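Local coordinates for F5/8 type C domain protein (Bacteroides ovatus, PDB 4ZRX) that probably acts as an alpha-L-fucosidase, hydrolysing alpha-linked L-fucose from glycans, and carries an F5/8 type C domain that may bind carbohydrate, at residues P147-A152 against N162-R167; D223-G228 against T242-G247; P330-R333 against I337-A340; V389-D394 against E402-E407. All coordinates share one frame; numbering follows the deposited sequence.

Overall arrangement
Contacts 1, 2 and 3 belong to the alpha-L-fucosidase region, whose fold is of the TIM-barrel class, and contact 4 joins the two sheets of a separate beta sandwich. The four close one after another along the sequence, and no two touch. Contact 2 lies between, about 23 Å (centre to centre) from contact 1 and about 24 Å from contact 4. Contacts 3 and 4, with centres about 39 Å apart, fall on opposite sides of the chain's centre. Contacts 1 and 3 both involve loops at the C-terminal ends of barrel strands, where TIM-barrel enzymes generally keep their active site.

Contact 1: P147-A152 against N162-R167; sequences PWDRNA and NDFFIR
A carboxylate oxygen resting against the rim of a phenyl ring is the striking feature here: D149 OD2 lies 3.8 Å from F164 CE2, near the ring plane, where it faces the weakly positive C-H edge and not the pi cloud. The loop that brings it there connects strand 140-145 to helix 158-174, one beta-to-alpha connection of the TIM-barrel-type fold, and is shaped by an Asx turn. With CG anti to its backbone N (chi1 -172°), D149 can fold OD1 back onto its own loop while OD2 reaches outward. OD1 is gripped twice, by N151 N at 2.9 Å, nearly along the C-O bond, and by A152 N, which comes from above the carboxylate plane in a nearly straight bond (170°). OD2 has a stronger partner than the ring, a salt bridge with K97. Carboxylate and ring planes stand 62° apart, the side chains crossing at about a right angle. Replacing D149 with alanine would probably leave the amides of N151 and A152 without their shared acceptor and K97 without its charge mate, freeing the turn to move. The turn also sets A152 CB 3.9 Å from F164 CE2, so methyl and carboxylate meet the same corner of that ring. One residue on along the helix, F165 packs against the start of the loop and also meets the ring of F204 from helix 201-211. F165 CE1 reaches the proline backbone, 3.7 Å from P147 CA, while P147 CG remains 4.4 Å from F165 CZ.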
loop_
_atom_site.group_PDB
_atom_site.type_symbol
_atom_site.label_atom_id
_atom_site.label_comp_id
_atom_site.label_asym_id
_atom_site.label_seq_id
_atom_site.Cartn_x
_atom_site.Cartn_y
_atom_site.Cartn_z
ATOM N N PRO A 147 -6.201 10.170 -17.881
ATOM C CA PRO A 147 -5.899 10.343 -19.329
ATOM C C PRO A 147 -6.838 9.493 -20.184
ATOM O O PRO A 147 -7.445 10.031 -21.104
ATOM C CB PRO A 147 -4.428 9.910 -19.425
ATOM C CG PRO A 147 -3.898 10.184 -18.050
ATOM C CD PRO A 147 -4.976 9.837 -17.117
ATOM N N TRP A 148 -7.010 8.210 -19.843
ATOM C CA TRP A 148 -7.930 7.336 -20.586
ATOM C C TRP A 148 -9.377 7.775 -20.239
ATOM O O TRP A 148 -9.756 7.849 -19.071
ATOM C CB TRP A 148 -7.710 5.880 -20.170
ATOM C CG TRP A 148 -8.571 4.828 -20.848
ATOM C CD1 TRP A 148 -9.098 4.843 -22.129
ATOM C CD2 TRP A 148 -8.971 3.599 -20.274
ATOM N NE1 TRP A 148 -9.804 3.675 -22.362
ATOM C CE2 TRP A 148 -9.723 2.891 -21.253
ATOM C CE3 TRP A 148 -8.753 3.001 -19.022
ATOM C CZ2 TRP A 148 -10.282 1.635 -20.992
ATOM C CZ3 TRP A 148 -9.309 1.785 -18.763
ATOM C CH2 TRP A 148 -10.065 1.097 -19.760
ATOM N N ASP A 149 -10.177 8.054 -21.272
ATOM C CA ASP A 149 -11.523 8.534 -21.078
ATOM C C ASP A 149 -12.417 7.707 -22.006
ATOM O O ASP A 149 -12.329 7.820 -23.229
ATOM C CB ASP A 149 -11.584 10.044 -21.389
ATOM C CG ASP A 149 -12.900 10.682 -21.048
ATOM O OD1 ASP A 149 -13.953 10.011 -21.218
ATOM O OD2 ASP A 149 -12.913 11.891 -20.616
ATOM N N ARG A 150 -13.276 6.889 -21.414
ATOM C CA ARG A 150 -14.084 5.974 -22.174
ATOM C C ARG A 150 -15.412 6.614 -22.590
ATOM O O ARG A 150 -16.190 5.956 -23.263
ATOM C CB ARG A 150 -14.383 4.741 -21.314
ATOM C CG ARG A 150 -13.090 4.011 -20.918
ATOM C CD ARG A 150 -13.405 2.843 -20.003
ATOM N NE ARG A 150 -13.756 1.646 -20.776
ATOM C CZ ARG A 150 -13.852 0.415 -20.252
ATOM N NH1 ARG A 150 -13.734 0.192 -18.964
ATOM N NH2 ARG A 150 -14.106 -0.600 -21.059
ATOM N N ASN A 151 -15.699 7.831 -22.162
ATOM C CA ASN A 151 -16.953 8.503 -22.523
ATOM C C ASN A 151 -16.734 9.481 -23.648
ATOM O O ASN A 151 -17.506 9.513 -24.619
ATOM C CB ASN A 151 -17.523 9.249 -21.355
ATOM C CG ASN A 151 -18.762 10.059 -21.736
ATOM O OD1 ASN A 151 -18.683 11.243 -22.113
ATOM N ND2 ASN A 151 -19.914 9.393 -21.689
ATOM N N ALA A 152 -15.689 10.272 -23.557
ATOM C CA ALA A 152 -15.464 11.361 -24.481
ATOM C C ALA A 152 -15.386 10.885 -25.942
ATOM O O ALA A 152 -14.538 10.071 -26.311
ATOM C CB ALA A 152 -14.219 12.141 -24.119
ATOM N N ASN A 162 -6.466 15.963 -26.777
ATOM C CA ASN A 162 -5.448 16.685 -26.045
ATOM C C ASN A 162 -5.935 18.051 -25.647
ATOM O O ASN A 162 -5.766 18.458 -24.511
ATOM C CB ASN A 162 -4.146 16.732 -26.828
ATOM C CG ASN A 162 -3.403 15.395 -26.798
ATOM O OD1 ASN A 162 -3.414 14.689 -25.783
ATOM N ND2 ASN A 162 -2.701 15.086 -27.856
ATOM N N ASP A 163 -6.596 18.775 -26.566
ATOM C CA ASP A 163 -7.166 20.095 -26.230
ATOM C C ASP A 163 -8.217 19.972 -25.140
ATOM O O ASP A 163 -8.274 20.800 -24.222
ATOM C CB ASP A 163 -7.820 20.752 -27.478
ATOM C CG ASP A 163 -8.477 22.119 -27.182
ATOM O OD1 ASP A 163 -7.745 23.139 -27.161
ATOM O OD2 ASP A 163 -9.721 22.197 -27.034
ATOM N N PHE A 164 -9.077 18.980 -25.290
ATOM C CA PHE A 164 -10.185 18.695 -24.356
ATOM C C PHE A 164 -9.628 18.436 -22.945
ATOM O O PHE A 164 -10.109 18.983 -21.953
ATOM C CB PHE A 164 -10.903 17.436 -24.927
ATOM C CG PHE A 164 -12.006 16.836 -24.039
ATOM C CD1 PHE A 164 -13.314 17.276 -24.116
ATOM C CD2 PHE A 164 -11.709 15.814 -23.166
ATOM C CE1 PHE A 164 -14.311 16.674 -23.317
ATOM C CE2 PHE A 164 -12.645 15.233 -22.431
ATOM C CZ PHE A 164 -13.950 15.677 -22.469
ATOM N N PHE A 165 -8.611 17.612 -22.919
ATOM C CA PHE A 165 -7.900 17.258 -21.676
ATOM C C PHE A 165 -7.286 18.464 -21.025
ATOM O O PHE A 165 -7.437 18.668 -19.836
ATOM C CB PHE A 165 -6.877 16.193 -21.937
ATOM C CG PHE A 165 -6.347 15.505 -20.652
ATOM C CD1 PHE A 165 -7.101 14.512 -20.035
ATOM C CD2 PHE A 165 -5.176 15.915 -20.074
ATOM C CE1 PHE A 165 -6.649 13.907 -18.884
ATOM C CE2 PHE A 165 -4.691 15.294 -18.925
ATOM C CZ PHE A 165 -5.457 14.284 -18.326
ATOM N N ILE A 166 -6.631 19.324 -21.823
ATOM C CA ILE A 166 -6.060 20.523 -21.266
ATOM C C ILE A 166 -7.160 21.402 -20.743
ATOM O O ILE A 166 -6.960 22.077 -19.745
ATOM C CB ILE A 166 -5.147 21.269 -22.329
ATOM C CG1 ILE A 166 -3.872 20.441 -22.503
ATOM C CG2 ILE A 166 -4.804 22.685 -21.875
ATOM C CD1 ILE A 166 -3.000 20.881 -23.665
ATOM N N ARG A 167 -8.318 21.481 -21.438
ATOM C CA ARG A 167 -9.375 22.338 -20.912
ATOM C C ARG A 167 -9.886 21.816 -19.588
ATOM O O ARG A 167 -10.089 22.605 -18.673
ATOM C CB ARG A 167 -10.512 22.555 -21.907
ATOM C CG ARG A 167 -10.142 23.572 -22.913
ATOM C CD ARG A 167 -11.145 23.556 -24.063
ATOM N NE ARG A 167 -12.552 23.695 -23.658
ATOM C CZ ARG A 167 -13.544 22.925 -24.131
ATOM N NH1 ARG A 167 -13.282 21.911 -24.942
ATOM N NH2 ARG A 167 -14.796 23.150 -23.769
#

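Contact 2: D223-G228 against T242-G247; sequences DVRWVG and TVLTPG
R225 leaves strand 225-226 with CG anti to the backbone N (chi1 164°) and runs straight until a bend at chi3 (60°) turns the guanidinium aside. L244 likewise has its CG anti (chi1 -172°), which sends the isobutyl group across to meet the middle of the arginine. The meeting is aliphatic: R225 CD lies 3.6 Å from L244 CD2, the two chains crossing obliquely, so a methyl packs on the methylene just before the charged group. Further out, T242 CG2 comes to 4.2 Å from R225 NE, obliquely to the guanidinium plane. The arginine thus spends its hydrophobic stem on this contact and its polar head on other partners: NE donates to the carbonyl of Y283, and NH2 forms a salt bridge with E238, which probably compensates the buried charge. No hydrogen bond joins the two segments. The loop that presents L244 is held instead by its own ST turn, in which L244 N donates to T242 OG1 at 3.0 Å in a nearly straight bond. That hydroxyl is also bonded to the carbonyl of L268, a residue that the arginine side chain also touches, so the threonine links the turn to a third piece of chain. As a whole the contact lies along strand 279-290, which pairs in parallel with strand 225-226 and antiparallel with strand 241-242; R225 and T242 both make backbone bonds to it. L244 also touches N256 of helix 252-259 and V261 in the loop after it.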
loop_
_atom_site.group_PDB
_atom_site.type_symbol
_atom_site.label_atom_id
_atom_site.label_comp_id
_atom_site.label_asym_id
_atom_site.label_seq_id
_atom_site.Cartn_x
_atom_site.Cartn_y
_atom_site.Cartn_z
ATOM N N ASP A 223 7.786 13.671 -12.221
ATOM C CA ASP A 223 8.052 14.062 -10.827
ATOM C C ASP A 223 7.953 12.898 -9.840
ATOM O O ASP A 223 8.722 12.884 -8.872
ATOM C CB ASP A 223 7.154 15.203 -10.344
ATOM C CG ASP A 223 7.468 16.527 -10.982
ATOM O OD1 ASP A 223 8.684 16.859 -11.002
ATOM O OD2 ASP A 223 6.496 17.219 -11.369
ATOM N N VAL A 224 6.975 12.021 -10.045
ATOM C CA VAL A 224 6.654 10.956 -9.078
ATOM C C VAL A 224 6.388 9.663 -9.843
ATOM O O VAL A 224 5.630 9.655 -10.809
ATOM C CB VAL A 224 5.442 11.345 -8.254
ATOM C CG1 VAL A 224 4.879 10.207 -7.379
ATOM C CG2 VAL A 224 5.696 12.550 -7.337
ATOM N N ARG A 225 7.025 8.586 -9.377
ATOM C CA ARG A 225 7.033 7.292 -10.037
ATOM C C ARG A 225 6.097 6.345 -9.281
ATOM O O ARG A 225 6.197 6.196 -8.060
ATOM C CB ARG A 225 8.472 6.739 -10.040
ATOM C CG ARG A 225 8.646 5.281 -10.343
ATOM C CD ARG A 225 10.079 4.904 -10.472
ATOM N NE ARG A 225 10.843 5.168 -9.272
ATOM C CZ ARG A 225 11.099 4.324 -8.282
ATOM N NH1 ARG A 225 10.611 3.086 -8.260
ATOM N NH2 ARG A 225 11.834 4.745 -7.280
ATOM N N TRP A 226 5.274 5.626 -10.034
ATOM C CA TRP A 226 4.497 4.559 -9.450
ATOM C C TRP A 226 5.422 3.448 -8.947
ATOM O O TRP A 226 6.251 2.998 -9.698
ATOM C CB TRP A 226 3.611 3.966 -10.518
ATOM C CG TRP A 226 2.713 2.855 -10.025
ATOM C CD1 TRP A 226 1.976 2.873 -8.917
ATOM C CD2 TRP A 226 2.402 1.628 -10.701
ATOM N NE1 TRP A 226 1.265 1.702 -8.777
ATOM C CE2 TRP A 226 1.500 0.919 -9.885
ATOM C CE3 TRP A 226 2.864 1.026 -11.881
ATOM C CZ2 TRP A 226 0.999 -0.326 -10.229
ATOM C CZ3 TRP A 226 2.339 -0.234 -12.248
ATOM C CH2 TRP A 226 1.403 -0.886 -11.407
ATOM N N VAL A 227 5.199 2.945 -7.741
ATOM C CA VAL A 227 6.061 1.949 -7.164
ATOM C C VAL A 227 6.046 0.668 -8.016
ATOM O O VAL A 227 7.003 -0.092 -7.881
ATOM C CB VAL A 227 5.730 1.658 -5.688
ATOM C CG1 VAL A 227 4.430 0.935 -5.537
ATOM C CG2 VAL A 227 6.882 0.921 -4.996
ATOM N N GLY A 228 4.949 0.378 -8.757
ATOM C CA GLY A 228 4.921 -0.797 -9.659
ATOM C C GLY A 228 3.972 -1.862 -9.240
ATOM O O GLY A 228 3.866 -2.890 -9.898
ATOM N N THR A 242 17.209 6.953 -10.300
ATOM C CA THR A 242 16.833 5.742 -11.002
ATOM C C THR A 242 17.102 5.828 -12.499
ATOM O O THR A 242 17.091 6.930 -13.121
ATOM C CB THR A 242 15.322 5.385 -10.755
ATOM O OG1 THR A 242 15.023 4.202 -11.478
ATOM C CG2 THR A 242 14.358 6.521 -11.168
ATOM N N VAL A 243 17.411 4.678 -13.074
ATOM C CA VAL A 243 17.571 4.549 -14.527
ATOM C C VAL A 243 16.221 4.470 -15.256
ATOM O O VAL A 243 16.173 4.507 -16.505
ATOM C CB VAL A 243 18.408 3.321 -14.868
ATOM C CG1 VAL A 243 19.737 3.389 -14.216
ATOM C CG2 VAL A 243 17.705 2.009 -14.489
ATOM N N LEU A 244 15.117 4.255 -14.519
ATOM C CA LEU A 244 13.804 4.141 -15.157
ATOM C C LEU A 244 13.390 5.464 -15.783
ATOM O O LEU A 244 13.302 6.450 -15.090
ATOM C CB LEU A 244 12.741 3.635 -14.176
ATOM C CG LEU A 244 11.371 3.289 -14.792
ATOM C CD1 LEU A 244 11.382 2.080 -15.668
ATOM C CD2 LEU A 244 10.312 3.150 -13.629
ATOM N N THR A 245 13.085 5.449 -17.082
ATOM C CA THR A 245 12.789 6.649 -17.817
ATOM C C THR A 245 11.288 6.905 -17.627
ATOM O O THR A 245 10.457 6.032 -17.943
ATOM C CB THR A 245 13.125 6.516 -19.316
ATOM O OG1 THR A 245 14.506 6.223 -19.488
ATOM C CG2 THR A 245 12.769 7.820 -20.026
ATOM N N PRO A 246 10.922 8.105 -17.170
ATOM C CA PRO A 246 9.509 8.472 -17.115
ATOM C C PRO A 246 8.768 8.170 -18.387
ATOM O O PRO A 246 9.260 8.485 -19.491
ATOM C CB PRO A 246 9.538 9.972 -16.803
ATOM C CG PRO A 246 10.716 10.090 -15.939
ATOM C CD PRO A 246 11.753 9.144 -16.537
ATOM N N GLY A 247 7.591 7.566 -18.238
ATOM C CA GLY A 247 6.812 7.080 -19.372
ATOM C C GLY A 247 6.352 8.165 -20.334
ATOM O O GLY A 247 6.008 7.887 -21.485
#

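Contact 3: P330-R333 against I337-A340; sequences PPDR and IHEA
D332 and H338 meet at about a right angle, their carboxylate and imidazole planes 79° apart. The oxygen D332 OD2 comes to the C-H edge of the ring, 4.1 Å from H338 CD2 and near its plane, while E339 OE1 lies over the centre of one ring face. D332 CG stands between its backbone N and carbonyl carbon (chi1 72°), a placement that turns the carboxylate back over the loop, where OD1 accepts from L336 N and OD2 forms a salt bridge with R334. H338 is the N-cap residue of helix 339-356, and its ND1 accepts from A340 N at 3.1 Å, the amide tilted 31° from the ring plane. The backbones are joined through water 1, which donates to P330 O at 2.7 Å and accepts from H338 N at 2.9 Å. Without the imidazole, as with an alanine here, A340 N would probably lose its cap and D332 OD2 the ring edge beside it. Since ND1 serves as an acceptor, the ring is probably neutral, with its proton on NE2; R334, in salt bridges with both D332 and E339, would probably ease the repulsion between them.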
loop_
_atom_site.group_PDB
_atom_site.type_symbol
_atom_site.label_atom_id
_atom_site.label_comp_id
_atom_site.label_asym_id
_atom_site.label_seq_id
_atom_site.Cartn_x
_atom_site.Cartn_y
_atom_site.Cartn_z
ATOM N N PRO A 330 -12.412 5.146 0.242
ATOM C CA PRO A 330 -13.455 5.577 -0.715
ATOM C C PRO A 330 -14.733 6.033 -0.051
ATOM O O PRO A 330 -15.344 5.230 0.642
ATOM C CB PRO A 330 -13.744 4.324 -1.486
ATOM C CG PRO A 330 -13.431 3.202 -0.523
ATOM C CD PRO A 330 -12.373 3.687 0.401
ATOM N N PRO A 331 -15.205 7.249 -0.320
ATOM C CA PRO A 331 -16.518 7.644 0.188
ATOM C C PRO A 331 -17.621 6.783 -0.414
ATOM O O PRO A 331 -17.528 6.325 -1.552
ATOM C CB PRO A 331 -16.638 9.101 -0.229
ATOM C CG PRO A 331 -15.220 9.576 -0.362
ATOM C CD PRO A 331 -14.496 8.373 -0.968
ATOM N N ASP A 332 -18.673 6.567 0.363
ATOM C CA ASP A 332 -19.753 5.685 -0.012
ATOM C C ASP A 332 -20.924 6.388 -0.751
ATOM O O ASP A 332 -20.768 7.538 -1.223
ATOM C CB ASP A 332 -20.209 4.959 1.263
ATOM C CG ASP A 332 -20.949 5.820 2.230
ATOM O OD1 ASP A 332 -21.261 6.993 1.959
ATOM O OD2 ASP A 332 -21.261 5.244 3.317
ATOM N N ARG A 333 -22.065 5.684 -0.886
ATOM C CA ARG A 333 -23.205 6.257 -1.633
ATOM C C ARG A 333 -23.947 7.349 -0.864
ATOM O O ARG A 333 -24.769 8.075 -1.446
ATOM C CB ARG A 333 -24.163 5.174 -2.084
ATOM C CG ARG A 333 -23.544 4.229 -3.055
ATOM C CD ARG A 333 -24.552 3.222 -3.590
ATOM N NE ARG A 333 -23.868 2.205 -4.393
ATOM C CZ ARG A 333 -24.441 1.137 -4.920
ATOM N NH1 ARG A 333 -25.758 0.952 -4.775
ATOM N NH2 ARG A 333 -23.691 0.261 -5.597
ATOM N N ILE A 337 -17.234 9.019 4.327
ATOM C CA ILE A 337 -16.325 7.911 4.694
ATOM C C ILE A 337 -17.083 7.032 5.663
ATOM O O ILE A 337 -17.700 7.526 6.598
ATOM C CB ILE A 337 -15.005 8.426 5.294
ATOM C CG1 ILE A 337 -14.244 9.218 4.216
ATOM C CG2 ILE A 337 -14.145 7.233 5.734
ATOM C CD1 ILE A 337 -12.887 9.871 4.745
ATOM N N HIS A 338 -17.083 5.751 5.397
ATOM C CA HIS A 338 -17.861 4.760 6.166
ATOM C C HIS A 338 -17.290 4.559 7.568
ATOM O O HIS A 338 -16.112 4.744 7.825
ATOM C CB HIS A 338 -17.846 3.452 5.408
ATOM C CG HIS A 338 -18.759 2.408 5.944
ATOM N ND1 HIS A 338 -18.350 1.504 6.885
ATOM C CD2 HIS A 338 -20.031 2.070 5.625
ATOM C CE1 HIS A 338 -19.347 0.678 7.176
ATOM N NE2 HIS A 338 -20.376 1.000 6.425
ATOM N N GLU A 339 -18.162 4.227 8.497
ATOM C CA GLU A 339 -17.827 4.088 9.903
ATOM C C GLU A 339 -16.682 3.135 10.178
ATOM O O GLU A 339 -15.844 3.372 11.087
ATOM C CB GLU A 339 -19.058 3.521 10.605
ATOM C CG GLU A 339 -20.258 4.545 10.746
ATOM C CD GLU A 339 -21.196 4.666 9.486
ATOM O OE1 GLU A 339 -21.021 3.974 8.453
ATOM O OE2 GLU A 339 -22.173 5.471 9.573
ATOM N N ALA A 340 -16.687 2.006 9.459
ATOM C CA ALA A 340 -15.650 1.002 9.619
ATOM C C ALA A 340 -14.265 1.603 9.280
ATOM O O ALA A 340 -13.320 1.400 10.028
ATOM C CB ALA A 340 -15.899 -0.264 8.745
HETATM O O HOH W 1 -15.312 4.682 3.331
#

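Contact 4: V389-D394 against E402-E407; sequences VMLQED and EAFTVE
V389 and L391, two residues apart and so on the same side of their strand, point at F404 and V406, spaced likewise on the strand opposite. The result is two rows of bumps meeting across the core of a beta sandwich. V389 meets V406 methyl to methyl, CG1 to CG1 at 4.3 Å. L391 has two conformers, and the modelled one brings CD1 closer to F404 CE2 than carbon atoms can sit, so the fit there is doubtful in detail. In that conformer CD1 is directed between the phenyl ring of F404 and V406, at 4.4 Å from V406 CG2. F404 CG lies between the backbone N and the carbonyl carbon (chi1 66°); this swings the ring along the strand until V406 CG2 sits in plane at its edge, so phenyl and valine together form the walls of a shallow hollow facing the leucine. No hydrogen bonds join the segments; their axes pass 10.1 Å apart at 142°, and the two segments meet through side chains. Strand 388-393 lies between strands 450-458 and 427-431 in one sheet, strand 401-410 between 438-446 and 413-420 in the other, where E402 and A403 form a classic beta bulge facing E445. L429 and V455 from the first sheet, with L439 and I443 from the second, extend this packing.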
loop_
_atom_site.group_PDB
_atom_site.type_symbol
_atom_site.label_atom_id
_atom_site.label_comp_id
_atom_site.label_asym_id
_atom_site.label_seq_id
_atom_site.Cartn_x
_atom_site.Cartn_y
_atom_site.Cartn_z
ATOM N N VAL A 389 14.305 1.074 14.416
ATOM C CA VAL A 389 15.297 2.135 14.118
ATOM C C VAL A 389 14.907 2.792 12.822
ATOM O O VAL A 389 14.517 2.114 11.856
ATOM C CB VAL A 389 16.707 1.574 14.107
ATOM C CG1 VAL A 389 17.762 2.564 13.591
ATOM C CG2 VAL A 389 17.069 1.109 15.466
HETATM N N MSE A 390 15.066 4.106 12.803
HETATM C CA MSE A 390 14.798 4.937 11.649
HETATM C C MSE A 390 16.063 5.702 11.265
HETATM O O MSE A 390 16.748 6.263 12.149
HETATM C CB MSE A 390 13.648 5.904 11.981
HETATM C CG MSE A 390 13.235 6.731 10.807
HETATM SE SE MSE A 390 13.854 8.472 10.998
HETATM C CE MSE A 390 12.586 9.199 12.075
ATOM N N LEU A 391 16.364 5.729 9.979
ATOM C CA LEU A 391 17.499 6.421 9.438
ATOM C C LEU A 391 17.058 7.356 8.315
ATOM O O LEU A 391 16.112 7.005 7.558
ATOM C CB LEU A 391 18.512 5.427 8.892
ATOM C CG LEU A 391 18.807 4.272 9.859
ATOM C CD1 LEU A 391 19.458 3.211 9.105
ATOM C CD2 LEU A 391 19.704 4.739 10.954
ATOM N N GLN A 392 17.776 8.500 8.180
ATOM C CA GLN A 392 17.581 9.371 7.023
ATOM C C GLN A 392 18.905 9.842 6.459
ATOM O O GLN A 392 19.824 10.142 7.254
ATOM C CB GLN A 392 16.758 10.608 7.394
ATOM C CG GLN A 392 15.433 10.278 8.013
ATOM C CD GLN A 392 14.532 11.505 8.215
ATOM O OE1 GLN A 392 14.562 12.138 9.278
ATOM N NE2 GLN A 392 13.766 11.861 7.203
ATOM N N GLU A 393 18.957 10.018 5.140
ATOM C CA GLU A 393 20.053 10.687 4.464
ATOM C C GLU A 393 19.642 12.091 4.096
ATOM O O GLU A 393 18.472 12.376 3.833
ATOM C CB GLU A 393 20.413 9.986 3.123
ATOM C CG GLU A 393 21.199 8.808 3.195
ATOM C CD GLU A 393 21.430 8.186 1.812
ATOM O OE1 GLU A 393 22.418 8.564 1.184
ATOM O OE2 GLU A 393 20.681 7.299 1.386
ATOM N N ASP A 394 20.628 12.959 3.932
ATOM C CA ASP A 394 20.358 14.254 3.409
ATOM C C ASP A 394 20.245 14.244 1.911
ATOM O O ASP A 394 21.231 14.599 1.200
ATOM C CB ASP A 394 21.470 15.247 3.797
ATOM C CG ASP A 394 21.192 16.647 3.343
ATOM O OD1 ASP A 394 20.088 16.913 2.785
ATOM O OD2 ASP A 394 22.126 17.525 3.564
ATOM N N GLU A 402 24.502 2.607 0.115
ATOM C CA GLU A 402 24.286 1.353 -0.583
ATOM C C GLU A 402 24.189 0.113 0.314
ATOM O O GLU A 402 23.540 -0.860 -0.074
ATOM C CB GLU A 402 25.353 1.141 -1.605
ATOM C CG GLU A 402 25.329 2.165 -2.695
ATOM C CD GLU A 402 26.518 2.073 -3.632
ATOM O OE1 GLU A 402 27.650 2.048 -3.084
ATOM O OE2 GLU A 402 26.353 2.012 -4.926
ATOM N N ALA A 403 24.844 0.130 1.473
ATOM C CA ALA A 403 24.709 -0.947 2.469
ATOM C C ALA A 403 25.066 -0.438 3.841
ATOM O O ALA A 403 25.985 0.383 3.989
ATOM C CB ALA A 403 25.631 -2.111 2.111
ATOM N N PHE A 404 24.331 -0.894 4.853
ATOM C CA PHE A 404 24.589 -0.416 6.196
ATOM C C PHE A 404 24.170 -1.508 7.187
ATOM O O PHE A 404 23.391 -2.399 6.879
ATOM C CB PHE A 404 23.862 0.903 6.536
ATOM C CG PHE A 404 22.398 0.789 6.590
ATOM C CD1 PHE A 404 21.609 0.910 5.426
ATOM C CD2 PHE A 404 21.759 0.618 7.793
ATOM C CE1 PHE A 404 20.245 0.787 5.510
ATOM C CE2 PHE A 404 20.394 0.522 7.888
ATOM C CZ PHE A 404 19.614 0.587 6.694
ATOM N N THR A 405 24.706 -1.377 8.395
ATOM C CA THR A 405 24.453 -2.244 9.511
ATOM C C THR A 405 24.146 -1.413 10.745
ATOM O O THR A 405 24.737 -0.360 10.918
ATOM C CB THR A 405 25.717 -3.107 9.783
ATOM O OG1 THR A 405 26.002 -3.836 8.577
ATOM C CG2 THR A 405 25.456 -4.118 10.933
ATOM N N VAL A 406 23.236 -1.901 11.598
ATOM C CA VAL A 406 22.888 -1.285 12.851
ATOM C C VAL A 406 23.056 -2.297 13.987
ATOM O O VAL A 406 22.650 -3.440 13.889
ATOM C CB VAL A 406 21.438 -0.790 12.898
ATOM C CG1 VAL A 406 21.197 -0.031 14.085
ATOM C CG2 VAL A 406 21.126 0.063 11.638
ATOM N N GLU A 407 23.751 -1.821 15.048
ATOM C CA GLU A 407 24.013 -2.592 16.241
ATOM C C GLU A 407 23.548 -1.826 17.465
ATOM O O GLU A 407 23.474 -0.616 17.447
ATOM C CB GLU A 407 25.512 -2.893 16.343
ATOM C CG GLU A 407 25.982 -3.723 15.185
ATOM C CD GLU A 407 27.478 -3.688 14.993
ATOM O OE1 GLU A 407 28.193 -2.798 15.538
ATOM O OE2 GLU A 407 27.953 -4.556 14.269
#